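Local coordinates for protein Sqt1 (Chaetomium thermophilum, PDB 4ZOY) that probably acts as a WD40-propeller chaperone that captures a nascent ribosomal protein, thought to be Rpl10 (uL16), during ribosome biogenesis, at residues K46-D51 with P81-D86; T139-F145 with I157-D163; G271-G277 with T319-Q325; G454-G459 with T471-D475. All blocks are in the same frame, centred on the assembly; numbering follows the deposited sequence. Where two conformers were deposited one is given.

Interaction 1: K46-D51 with P81-D86; sequences KGYVLD and PIFEID
V49 packs against two consecutive residues of segment 81-86. Its CB lies 3.8 Å from F83 CB, while CG1, held anti to the backbone N (chi1 -178°), meets I82 CG1 as the side chains cross obliquely. The other branch, CG2, reaches the edge of the F83 ring, near its plane; that ring continues the apolar layer toward Y117 and F130. The backbone explains the doubled partner: I82 N donates to V49 O at 2.8 Å and V49 N to F83 O at 2.9 Å, a classic beta bulge. It lies between strands 45-51 and 83-85, the third and outermost strands of a four-stranded WD40 propeller blade. On the other face, the Y48 ring runs alongside P81, with CD1 3.5 Å from P81 CG, and alongside the E84 stem, with CE1 3.6 Å from E84 CG. G47 pairs with I85 through two backbone bonds, and a CB on G47 would collide with I85 CD1. At the polar rim K46, E84 and D86 form a salt-bridge network: a bend at chi2 (78°) carries K46 NZ to D86 OD1 and E84 OE1, each 2.6 Å away. D86 offers its syn lone pair; E84 is approached on the anti side, 24° out of plane.

Interaction 2: T139-F145 with I157-D163; sequences TEEINWF and IALGASD
T139 straddles the methyl of A161, with OG1 3.5 Å from A161 CB and CB and CG2 nearly as close. E140 N donates to a water that bonds weakly to D163 OD2. A second water joins E141 N to S162 OG, and E141 O takes the S162 N-H at 3.0 Å in its carbonyl plane. The I142 side chain crosses that of L159 at about a right angle, CD1 meeting CD2. N143 N donates to G160 O (2.9 Å), while its ND2 turns to C193 O; the register slips by one here, a beta bulge. With CG between backbone N and carbonyl carbon (chi1 56°), W144 folds its indole back over the partner strand, putting G160 N 3.3 Å above the ring centre. Replacing W144 by an alanine removes this lid and would probably leave a gap over G160. The F145 ring receives I157 CD1 over one face, 3.8 Å from its centroid, and L159 CB at its edge, 3.6 Å from F145 CD1. Between these innermost strands of a WD40 propeller blade, 142-147 and 156-161, water mediates the polar E140-E141 end, while the indole probably supplements the weak G160 N to W144 O bond beside the firm N143 bond.

Interaction 3: G271-G277 with T319-Q325; sequences GQIKIVG and TILASLQ
V276 CG2 and I320 CD1 meet at 3.6 Å on one face of the paired strands, which also carries K274 and S323. The K274 chain, bent at chi2 (-75°), lies along S323 and donates from NZ to OG at 2.9 Å, at least in one of the two S323 conformers. The opposite face is apolar: I275 CG1 rests on the A322 methyl at 3.9 Å, and the CB atoms of I273 and L324 face each other at 4.0 Å. Beyond them, the amides of Q272 and Q325 stack with planes 19° apart, Q272 CG lying 3.6 Å from Q325 CD; Q325 NE2 is fixed by G270 O. Backbone bonds set this layout, with I273 N and L324 O 2.8 Å apart and L321 N equally close to I275 O. A one-residue slip, a beta bulge, follows I275. K274 NZ also donates to R245 O, and a leucine in its place would probably deprive that carbonyl and, in this conformer, S323 OG of the lysine donor. Within its WD40 blade, strand 273-277 is flanked by strand 263-268 and the outermost strand 320-324; V276 touches strand 235-239 on one side, while I273 and I275 cover strand 342-347 on the other.

Interaction 4: G454-G459 with T471-D475; sequences GGGVLG and TVGDD
L458 and G459 both face V472, and this classic beta bulge is the compact half of the contact. V472 O receives L458 N at 2.8 Å and, weakly, G459 N, while V472 N returns a bond to G459 O (3.0 Å). V472 CG2 lies 3.5 Å from G459 N, close enough that a CB on this glycine would be tightly squeezed. The side chain of L458 leans the other way, its CD1 in van der Waals contact with D474 OD1 at 3.6 Å; OD1 is hydrogen-bonded to S17 OG. Beyond the bulge, D474 N still reaches G456 O at 2.9 Å. Both segments then leave the strands but stay close, and a water bridges them, donating to G455 O at 2.8 Å and to D474 OD2 at 2.6 Å. The backbone angles of G454 and G456 by themselves demand glycine, and D475 CB rests on the bare CA of G455, 3.7 Å away. A chi1 of 51° turns the D475 carboxylate to H448 and R449: OD1 bonds to H448 ND1 and OD2 to R449 N. T471 OG1 bonds H448 NE2, giving a D475-H448-T471 hydrogen-bond chain consistent with the Asp-His-Ser/Thr part of the WD40 tetrad.

How the interactions relate
The four contacts follow one another along the chain without nesting or crossing. Interaction 1 comes first and closes the long excursion 52-80, largely unmodelled, joining the third and outer strands of the first complete blade. Interaction 2 closes the short connection of a hairpin between inner strands. Interaction 3 again ties a third strand to an outer one, across a mostly unmodelled insertion, and lies on the opposite side of the propeller from interaction 1, about 40 Å away between centres. Interaction 4 closes the inner hairpin of the last of eight blades. That blade is completed by N-terminal strand 9-11, so the two ends of the chain shut the ring together.

Interaction 1: K46-D51 with P81-D86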
loop_
_atom_site.group_PDB
_atom_site.type_symbol
_atom_site.label_atom_id
_atom_site.label_comp_id
_atom_site.label_asym_id
_atom_site.label_seq_id
_atom_site.Cartn_x
_atom_site.Cartn_y
_atom_site.Cartn_z
ATOM N N LYS A 46 -7.472 16.734 6.383
ATOM C CA LYS A 46 -8.292 17.138 5.264
ATOM C C LYS A 46 -8.084 16.175 4.115
ATOM O O LYS A 46 -6.957 15.733 3.852
ATOM C CB LYS A 46 -7.948 18.561 4.817
ATOM C CG LYS A 46 -8.780 19.092 3.665
ATOM C CD LYS A 46 -10.145 19.545 4.141
ATOM C CE LYS A 46 -10.868 20.338 3.069
ATOM N NZ LYS A 46 -12.161 20.896 3.570
ATOM N N GLY A 47 -9.170 15.874 3.419
ATOM C CA GLY A 47 -9.088 15.055 2.233
ATOM C C GLY A 47 -9.841 15.686 1.084
ATOM O O GLY A 47 -10.694 16.560 1.279
ATOM N N TYR A 48 -9.529 15.235 -0.120
ATOM C CA TYR A 48 -10.196 15.695 -1.322
ATOM C C TYR A 48 -10.435 14.537 -2.270
ATOM O O TYR A 48 -9.686 13.554 -2.260
ATOM C CB TYR A 48 -9.368 16.769 -2.028
ATOM C CG TYR A 48 -9.242 18.063 -1.268
ATOM C CD1 TYR A 48 -10.248 19.022 -1.331
ATOM C CD2 TYR A 48 -8.119 18.332 -0.500
ATOM C CE1 TYR A 48 -10.136 20.219 -0.637
ATOM C CE2 TYR A 48 -7.993 19.529 0.199
ATOM C CZ TYR A 48 -9.008 20.463 0.121
ATOM O OH TYR A 48 -8.894 21.652 0.808
ATOM N N VAL A 49 -11.473 14.641 -3.088
ATOM C CA VAL A 49 -11.617 13.734 -4.209
ATOM C C VAL A 49 -11.396 14.524 -5.485
ATOM O O VAL A 49 -11.950 15.614 -5.656
ATOM C CB VAL A 49 -12.990 13.047 -4.246
ATOM C CG1 VAL A 49 -13.049 12.074 -5.419
ATOM C CG2 VAL A 49 -13.247 12.328 -2.929
ATOM N N LEU A 50 -10.576 13.975 -6.372
ATOM C CA LEU A 50 -10.216 14.638 -7.614
ATOM C C LEU A 50 -10.690 13.832 -8.804
ATOM O O LEU A 50 -10.833 12.611 -8.711
ATOM C CB LEU A 50 -8.706 14.832 -7.702
ATOM C CG LEU A 50 -8.026 15.463 -6.491
ATOM C CD1 LEU A 50 -6.524 15.379 -6.611
ATOM C CD2 LEU A 50 -8.451 16.918 -6.340
ATOM N N ASP A 51 -10.935 14.525 -9.915
ATOM C CA ASP A 51 -11.209 13.901 -11.201
ATOM C C ASP A 51 -10.072 14.253 -12.153
ATOM O O ASP A 51 -10.011 15.365 -12.683
ATOM C CB ASP A 51 -12.556 14.368 -11.765
ATOM C CG ASP A 51 -12.968 13.604 -13.010
ATOM O OD1 ASP A 51 -12.101 12.975 -13.649
ATOM O OD2 ASP A 51 -14.167 13.640 -13.354
ATOM N N PRO A 81 -11.209 20.078 -6.880
ATOM C CA PRO A 81 -11.821 18.904 -6.245
ATOM C C PRO A 81 -13.305 18.768 -6.538
ATOM O O PRO A 81 -14.006 19.766 -6.726
ATOM C CB PRO A 81 -11.600 19.148 -4.750
ATOM C CG PRO A 81 -10.509 20.151 -4.668
ATOM C CD PRO A 81 -10.647 21.009 -5.891
ATOM N N ILE A 82 -13.784 17.532 -6.575
ATOM C CA ILE A 82 -15.212 17.292 -6.730
ATOM C C ILE A 82 -15.869 16.946 -5.397
ATOM O O ILE A 82 -17.093 16.856 -5.305
ATOM C CB ILE A 82 -15.488 16.177 -7.749
ATOM C CG1 ILE A 82 -14.993 14.830 -7.221
ATOM C CG2 ILE A 82 -14.848 16.510 -9.096
ATOM C CD1 ILE A 82 -15.204 13.707 -8.192
ATOM N N PHE A 83 -15.055 16.765 -4.362
ATOM C CA PHE A 83 -15.567 16.483 -3.024
ATOM C C PHE A 83 -14.515 16.815 -1.984
ATOM O O PHE A 83 -13.318 16.730 -2.259
ATOM C CB PHE A 83 -15.993 15.015 -2.888
ATOM C CG PHE A 83 -16.742 14.715 -1.617
ATOM C CD1 PHE A 83 -18.014 15.231 -1.409
ATOM C CD2 PHE A 83 -16.182 13.908 -0.635
ATOM C CE1 PHE A 83 -18.712 14.953 -0.245
ATOM C CE2 PHE A 83 -16.873 13.623 0.532
ATOM C CZ PHE A 83 -18.143 14.151 0.728
ATOM N N GLU A 84 -14.966 17.199 -0.794
ATOM C CA GLU A 84 -14.069 17.494 0.313
ATOM C C GLU A 84 -14.356 16.564 1.476
ATOM O O GLU A 84 -15.515 16.343 1.838
ATOM C CB GLU A 84 -14.204 18.954 0.759
ATOM C CG GLU A 84 -13.753 19.952 -0.290
ATOM C CD GLU A 84 -13.671 21.370 0.245
ATOM O OE1 GLU A 84 -13.491 21.542 1.467
ATOM O OE2 GLU A 84 -13.766 22.308 -0.572
ATOM N N ILE A 85 -13.298 16.013 2.058
ATOM C CA ILE A 85 -13.438 15.124 3.196
ATOM C C ILE A 85 -13.123 15.867 4.483
ATOM O O ILE A 85 -11.964 16.153 4.781
ATOM C CB ILE A 85 -12.514 13.894 3.070
ATOM C CG1 ILE A 85 -12.798 13.144 1.767
ATOM C CG2 ILE A 85 -12.683 12.982 4.284
ATOM C CD1 ILE A 85 -11.745 12.084 1.444
ATOM N N ASP A 86 -14.173 16.186 5.241
ATOM C CA ASP A 86 -14.037 16.895 6.507
ATOM C C ASP A 86 -14.413 16.004 7.681
ATOM O O ASP A 86 -15.079 14.988 7.507
ATOM C CB ASP A 86 -14.916 18.148 6.514
ATOM C CG ASP A 86 -14.499 19.164 5.466
ATOM O OD1 ASP A 86 -13.292 19.457 5.370
ATOM O OD2 ASP A 86 -15.380 19.669 4.740
#

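Interaction 2: T139-F145 with I157-D163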
loop_
_atom_site.group_PDB
_atom_site.type_symbol
_atom_site.label_atom_id
_atom_site.label_comp_id
_atom_site.label_asym_id
_atom_site.label_seq_id
_atom_site.Cartn_x
_atom_site.Cartn_y
_atom_site.Cartn_z
ATOM N N THR A 139 -10.074 2.816 17.757
ATOM C CA THR A 139 -8.669 2.969 18.133
ATOM C C THR A 139 -8.291 4.445 18.172
ATOM O O THR A 139 -9.079 5.294 17.764
ATOM C CB THR A 139 -7.724 2.241 17.154
ATOM O OG1 THR A 139 -7.617 2.987 15.934
ATOM C CG2 THR A 139 -8.236 0.835 16.848
ATOM N N GLU A 140 -7.083 4.741 18.641
ATOM C CA GLU A 140 -6.618 6.125 18.740
ATOM C C GLU A 140 -5.902 6.612 17.479
ATOM O O GLU A 140 -5.885 7.811 17.198
ATOM C CB GLU A 140 -5.695 6.294 19.951
ATOM C CG GLU A 140 -6.383 6.021 21.283
ATOM C CD GLU A 140 -5.489 6.268 22.489
ATOM O OE1 GLU A 140 -4.248 6.270 22.337
ATOM O OE2 GLU A 140 -6.036 6.464 23.594
ATOM N N GLU A 141 -5.305 5.690 16.723
ATOM C CA GLU A 141 -4.541 6.064 15.523
ATOM C C GLU A 141 -4.576 4.952 14.480
ATOM O O GLU A 141 -4.121 3.846 14.751
ATOM C CB GLU A 141 -3.081 6.376 15.877
ATOM C CG GLU A 141 -2.854 7.722 16.558
ATOM C CD GLU A 141 -1.409 7.937 16.980
ATOM O OE1 GLU A 141 -0.513 7.220 16.482
ATOM O OE2 GLU A 141 -1.169 8.843 17.808
ATOM N N ILE A 142 -5.092 5.254 13.291
ATOM C CA ILE A 142 -5.092 4.317 12.165
ATOM C C ILE A 142 -3.820 4.429 11.326
ATOM O O ILE A 142 -3.502 5.504 10.823
ATOM C CB ILE A 142 -6.302 4.553 11.270
ATOM C CG1 ILE A 142 -7.587 4.197 12.035
ATOM C CG2 ILE A 142 -6.196 3.709 10.001
ATOM C CD1 ILE A 142 -8.856 4.705 11.387
ATOM N N ASN A 143 -3.120 3.311 11.148
ATOM C CA ASN A 143 -1.852 3.300 10.419
ATOM C C ASN A 143 -1.977 2.938 8.942
ATOM O O ASN A 143 -1.177 3.396 8.120
ATOM C CB ASN A 143 -0.867 2.345 11.093
ATOM C CG ASN A 143 -0.368 2.883 12.405
ATOM O OD1 ASN A 143 -0.423 4.091 12.637
ATOM N ND2 ASN A 143 0.127 2.005 13.269
ATOM N N TRP A 144 -2.971 2.117 8.603
ATOM C CA TRP A 144 -3.138 1.652 7.232
ATOM C C TRP A 144 -4.524 1.058 7.029
ATOM O O TRP A 144 -5.166 0.632 7.989
ATOM C CB TRP A 144 -2.057 0.607 6.858
ATOM C CG TRP A 144 -2.002 -0.589 7.774
ATOM C CD1 TRP A 144 -1.171 -0.756 8.850
ATOM C CD2 TRP A 144 -2.833 -1.763 7.725
ATOM N NE1 TRP A 144 -1.411 -1.971 9.454
ATOM C CE2 TRP A 144 -2.433 -2.600 8.790
ATOM C CE3 TRP A 144 -3.856 -2.197 6.873
ATOM C CZ2 TRP A 144 -3.040 -3.831 9.037
ATOM C CZ3 TRP A 144 -4.454 -3.424 7.118
ATOM C CH2 TRP A 144 -4.043 -4.222 8.190
ATOM N N PHE A 145 -4.956 1.055 5.770
ATOM C CA PHE A 145 -6.156 0.359 5.297
ATOM C C PHE A 145 -5.763 -0.675 4.263
ATOM O O PHE A 145 -4.833 -0.450 3.491
ATOM C CB PHE A 145 -7.140 1.297 4.600
ATOM C CG PHE A 145 -7.936 2.186 5.505
ATOM C CD1 PHE A 145 -8.164 1.869 6.827
ATOM C CD2 PHE A 145 -8.497 3.342 4.988
ATOM C CE1 PHE A 145 -8.930 2.719 7.636
ATOM C CE2 PHE A 145 -9.253 4.176 5.783
ATOM C CZ PHE A 145 -9.478 3.860 7.098
ATOM N N ILE A 157 -13.094 -4.215 4.606
ATOM C CA ILE A 157 -11.831 -3.487 4.754
ATOM C C ILE A 157 -11.143 -3.855 6.059
ATOM O O ILE A 157 -11.802 -4.089 7.078
ATOM C CB ILE A 157 -12.065 -1.945 4.688
ATOM C CG1 ILE A 157 -10.758 -1.161 4.763
ATOM C CG2 ILE A 157 -13.007 -1.475 5.794
ATOM C CD1 ILE A 157 -10.981 0.323 4.974
ATOM N N ALA A 158 -9.814 -3.905 6.026
ATOM C CA ALA A 158 -9.022 -4.076 7.219
ATOM C C ALA A 158 -8.256 -2.815 7.526
ATOM O O ALA A 158 -7.910 -2.042 6.622
ATOM C CB ALA A 158 -8.046 -5.238 7.061
ATOM N N LEU A 159 -7.960 -2.640 8.802
ATOM C CA LEU A 159 -7.034 -1.599 9.238
ATOM C C LEU A 159 -6.145 -2.114 10.355
ATOM O O LEU A 159 -6.485 -3.072 11.054
ATOM C CB LEU A 159 -7.797 -0.350 9.685
ATOM C CG LEU A 159 -8.661 -0.407 10.950
ATOM C CD1 LEU A 159 -7.859 -0.245 12.243
ATOM C CD2 LEU A 159 -9.738 0.682 10.835
ATOM N N GLY A 160 -5.011 -1.455 10.542
ATOM C CA GLY A 160 -4.154 -1.720 11.678
ATOM C C GLY A 160 -3.909 -0.423 12.412
ATOM O O GLY A 160 -3.908 0.639 11.787
ATOM N N ALA A 161 -3.707 -0.505 13.724
ATOM C CA ALA A 161 -3.641 0.696 14.560
ATOM C C ALA A 161 -2.394 0.774 15.436
ATOM O O ALA A 161 -1.632 -0.185 15.545
ATOM C CB ALA A 161 -4.892 0.781 15.435
ATOM N N SER A 162 -2.202 1.928 16.076
ATOM C CA SER A 162 -1.011 2.170 16.888
ATOM C C SER A 162 -0.964 1.316 18.154
ATOM O O SER A 162 0.117 1.106 18.719
ATOM C CB SER A 162 -0.915 3.655 17.268
ATOM O OG SER A 162 -2.013 4.062 18.070
ATOM N N ASP A 163 -2.118 0.815 18.592
ATOM C CA ASP A 163 -2.161 -0.086 19.751
ATOM C C ASP A 163 -1.920 -1.545 19.365
ATOM O O ASP A 163 -2.014 -2.443 20.201
ATOM C CB ASP A 163 -3.489 0.061 20.506
ATOM C CG ASP A 163 -4.703 -0.356 19.691
ATOM O OD1 ASP A 163 -4.569 -0.714 18.502
ATOM O OD2 ASP A 163 -5.821 -0.296 20.248
HETATM O O HOH W 1 -5.889 2.700 20.520
HETATM O O HOH W 2 -4.506 2.990 18.338
#

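Interaction 3: G271-G277 with T319-Q325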
loop_
_atom_site.group_PDB
_atom_site.type_symbol
_atom_site.label_atom_id
_atom_site.label_comp_id
_atom_site.label_asym_id
_atom_site.label_seq_id
_atom_site.Cartn_x
_atom_site.Cartn_y
_atom_site.Cartn_z
ATOM N N GLY A 271 17.427 -3.956 6.916
ATOM C CA GLY A 271 17.332 -4.526 5.586
ATOM C C GLY A 271 16.812 -5.957 5.564
ATOM O O GLY A 271 16.869 -6.613 4.527
ATOM N N GLN A 272 16.308 -6.435 6.698
ATOM C CA GLN A 272 15.947 -7.849 6.782
ATOM C C GLN A 272 14.595 -8.142 6.162
ATOM O O GLN A 272 13.647 -7.358 6.292
ATOM C CB GLN A 272 15.949 -8.327 8.223
ATOM C CG GLN A 272 17.343 -8.362 8.842
ATOM C CD GLN A 272 17.385 -9.200 10.100
ATOM O OE1 GLN A 272 17.316 -10.433 10.041
ATOM N NE2 GLN A 272 17.482 -8.542 11.244
ATOM N N ILE A 273 14.541 -9.277 5.477
ATOM C CA ILE A 273 13.316 -9.802 4.900
ATOM C C ILE A 273 13.193 -11.261 5.313
ATOM O O ILE A 273 14.174 -11.998 5.280
ATOM C CB ILE A 273 13.311 -9.709 3.367
ATOM C CG1 ILE A 273 13.449 -8.257 2.915
ATOM C CG2 ILE A 273 12.031 -10.326 2.798
ATOM C CD1 ILE A 273 13.821 -8.103 1.477
ATOM N N LYS A 274 11.999 -11.677 5.722
ATOM C CA LYS A 274 11.732 -13.086 6.015
ATOM C C LYS A 274 10.616 -13.588 5.116
ATOM O O LYS A 274 9.618 -12.890 4.925
ATOM C CB LYS A 274 11.340 -13.288 7.481
ATOM C CG LYS A 274 12.356 -12.804 8.503
ATOM C CD LYS A 274 13.524 -13.766 8.586
ATOM C CE LYS A 274 14.593 -13.262 9.542
ATOM N NZ LYS A 274 15.679 -14.291 9.700
ATOM N N ILE A 275 10.788 -14.790 4.569
ATOM C CA ILE A 275 9.773 -15.454 3.748
ATOM C C ILE A 275 9.168 -16.596 4.563
ATOM O O ILE A 275 9.897 -17.476 5.018
ATOM C CB ILE A 275 10.356 -16.014 2.434
ATOM C CG1 ILE A 275 11.172 -14.940 1.707
ATOM C CG2 ILE A 275 9.237 -16.551 1.540
ATOM C CD1 ILE A 275 10.387 -13.669 1.357
ATOM N N VAL A 276 7.847 -16.573 4.742
ATOM C CA VAL A 276 7.155 -17.541 5.595
ATOM C C VAL A 276 6.061 -18.243 4.806
ATOM O O VAL A 276 5.332 -17.611 4.042
ATOM C CB VAL A 276 6.543 -16.860 6.836
ATOM C CG1 VAL A 276 5.789 -17.866 7.696
ATOM C CG2 VAL A 276 7.627 -16.184 7.662
ATOM N N GLY A 277 5.947 -19.558 4.973
ATOM C CA GLY A 277 4.914 -20.300 4.274
ATOM C C GLY A 277 3.514 -20.096 4.842
ATOM O O GLY A 277 3.333 -19.921 6.052
ATOM N N THR A 319 6.683 -21.893 8.593
ATOM C CA THR A 319 8.123 -22.102 8.599
ATOM C C THR A 319 8.803 -21.013 7.784
ATOM O O THR A 319 8.219 -20.440 6.850
ATOM C CB THR A 319 8.523 -23.482 8.050
ATOM O OG1 THR A 319 8.243 -23.543 6.653
ATOM C CG2 THR A 319 7.756 -24.590 8.774
ATOM N N ILE A 320 10.037 -20.718 8.161
ATOM C CA ILE A 320 10.839 -19.737 7.454
ATOM C C ILE A 320 11.495 -20.394 6.254
ATOM O O ILE A 320 12.332 -21.295 6.407
ATOM C CB ILE A 320 11.922 -19.136 8.353
ATOM C CG1 ILE A 320 11.336 -18.687 9.695
ATOM C CG2 ILE A 320 12.634 -18.008 7.629
ATOM C CD1 ILE A 320 10.283 -17.629 9.591
ATOM N N LEU A 321 11.182 -19.933 5.070
ATOM C CA LEU A 321 11.640 -20.544 3.854
ATOM C C LEU A 321 12.883 -19.847 3.291
ATOM O O LEU A 321 13.575 -20.401 2.521
ATOM C CB LEU A 321 10.523 -20.505 2.811
ATOM C CG LEU A 321 9.251 -21.259 3.199
ATOM C CD1 LEU A 321 8.117 -20.991 2.234
ATOM C CD2 LEU A 321 9.507 -22.748 3.279
ATOM N N ALA A 322 13.070 -18.604 3.681
ATOM C CA ALA A 322 14.215 -17.820 3.285
ATOM C C ALA A 322 14.329 -16.589 4.155
ATOM O O ALA A 322 13.396 -16.202 4.723
ATOM C CB ALA A 322 14.138 -17.430 1.828
ATOM N N SER A 323 15.615 -16.198 4.334
ATOM C CA SER A 323 15.909 -14.973 5.060
ATOM C C SER A 323 16.844 -14.152 4.196
ATOM O O SER A 323 17.761 -14.696 3.592
ATOM C CB SER A 323 16.549 -15.257 6.423
ATOM O OG SER A 323 15.639 -15.903 7.295
ATOM N N LEU A 324 16.594 -12.911 4.160
ATOM C CA LEU A 324 17.358 -11.986 3.355
ATOM C C LEU A 324 17.839 -10.704 3.972
ATOM O O LEU A 324 17.144 -10.014 4.613
ATOM C CB LEU A 324 16.595 -11.598 2.071
ATOM C CG LEU A 324 15.841 -12.701 1.350
ATOM C CD1 LEU A 324 14.814 -12.147 0.379
ATOM C CD2 LEU A 324 16.804 -13.548 0.588
ATOM N N GLN A 325 19.066 -10.363 3.631
ATOM C CA GLN A 325 19.648 -9.136 4.099
ATOM C C GLN A 325 20.838 -8.602 3.362
ATOM O O GLN A 325 22.072 -8.807 3.758
ATOM C CB GLN A 325 19.995 -9.255 5.596
ATOM C CG GLN A 325 20.368 -7.968 6.312
ATOM C CD GLN A 325 20.800 -8.161 7.753
ATOM O OE1 GLN A 325 21.152 -9.229 8.180
ATOM N NE2 GLN A 325 20.746 -7.112 8.502
HETATM O O HOH W 3 17.076 -11.648 7.433
#

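Interaction 4: G454-G459 with T471-D475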
loop_
_atom_site.group_PDB
_atom_site.type_symbol
_atom_site.label_atom_id
_atom_site.label_comp_id
_atom_site.label_asym_id
_atom_site.label_seq_id
_atom_site.Cartn_x
_atom_site.Cartn_y
_atom_site.Cartn_z
ATOM N N GLY A 454 12.187 19.978 1.886
ATOM C CA GLY A 454 10.893 19.971 2.542
ATOM C C GLY A 454 9.822 19.181 1.815
ATOM O O GLY A 454 8.640 19.345 2.101
ATOM N N GLY A 455 10.243 18.327 0.880
ATOM C CA GLY A 455 9.321 17.497 0.117
ATOM C C GLY A 455 9.522 16.007 0.327
ATOM O O GLY A 455 9.746 15.540 1.446
ATOM N N GLY A 456 9.450 15.267 -0.775
ATOM C CA GLY A 456 9.489 13.806 -0.743
ATOM C C GLY A 456 8.153 13.237 -1.201
ATOM O O GLY A 456 7.088 13.765 -0.862
ATOM N N VAL A 457 8.199 12.145 -1.968
ATOM C CA VAL A 457 6.961 11.525 -2.436
ATOM C C VAL A 457 6.508 10.452 -1.455
ATOM O O VAL A 457 7.229 9.482 -1.227
ATOM C CB VAL A 457 7.119 10.897 -3.824
ATOM C CG1 VAL A 457 5.765 10.450 -4.354
ATOM C CG2 VAL A 457 7.788 11.891 -4.780
ATOM N N LEU A 458 5.332 10.659 -0.863
ATOM C CA LEU A 458 4.834 9.779 0.203
ATOM C C LEU A 458 3.953 8.640 -0.304
ATOM O O LEU A 458 3.698 7.691 0.426
ATOM C CB LEU A 458 4.059 10.597 1.244
ATOM C CG LEU A 458 4.879 11.681 1.949
ATOM C CD1 LEU A 458 4.009 12.473 2.917
ATOM C CD2 LEU A 458 6.102 11.093 2.666
ATOM N N GLY A 459 3.487 8.727 -1.544
ATOM C CA GLY A 459 2.641 7.677 -2.082
ATOM C C GLY A 459 2.278 7.964 -3.516
ATOM O O GLY A 459 2.555 9.058 -4.038
ATOM N N THR A 471 0.477 11.329 -7.561
ATOM C CA THR A 471 1.371 11.295 -6.404
ATOM C C THR A 471 0.869 12.146 -5.254
ATOM O O THR A 471 0.094 13.087 -5.450
ATOM C CB THR A 471 2.761 11.794 -6.760
ATOM O OG1 THR A 471 2.657 13.149 -7.233
ATOM C CG2 THR A 471 3.398 10.920 -7.832
ATOM N N VAL A 472 1.334 11.825 -4.054
ATOM C CA VAL A 472 1.091 12.679 -2.894
ATOM C C VAL A 472 2.436 12.971 -2.238
ATOM O O VAL A 472 3.289 12.086 -2.071
ATOM C CB VAL A 472 0.094 12.043 -1.885
ATOM C CG1 VAL A 472 -1.295 11.959 -2.494
ATOM C CG2 VAL A 472 0.565 10.659 -1.403
ATOM N N GLY A 473 2.656 14.244 -1.911
ATOM C CA GLY A 473 3.949 14.655 -1.390
ATOM C C GLY A 473 3.955 15.269 0.004
ATOM O O GLY A 473 2.961 15.832 0.477
ATOM N N ASP A 474 5.113 15.196 0.648
ATOM C CA ASP A 474 5.276 15.829 1.951
ATOM C C ASP A 474 5.349 17.341 1.789
ATOM O O ASP A 474 5.230 18.068 2.782
ATOM C CB ASP A 474 6.529 15.316 2.654
ATOM C CG ASP A 474 6.478 15.525 4.152
ATOM O OD1 ASP A 474 5.423 15.254 4.755
ATOM O OD2 ASP A 474 7.504 15.948 4.726
ATOM N N ASP A 475 5.546 17.785 0.546
ATOM C CA ASP A 475 5.538 19.210 0.193
ATOM C C ASP A 475 4.128 19.751 -0.066
ATOM O O ASP A 475 3.977 20.836 -0.628
ATOM C CB ASP A 475 6.440 19.455 -1.032
ATOM C CG ASP A 475 6.146 18.525 -2.207
ATOM O OD1 ASP A 475 5.296 17.616 -2.092
ATOM O OD2 ASP A 475 6.788 18.714 -3.263
HETATM O O HOH W 4 9.867 16.688 3.986
#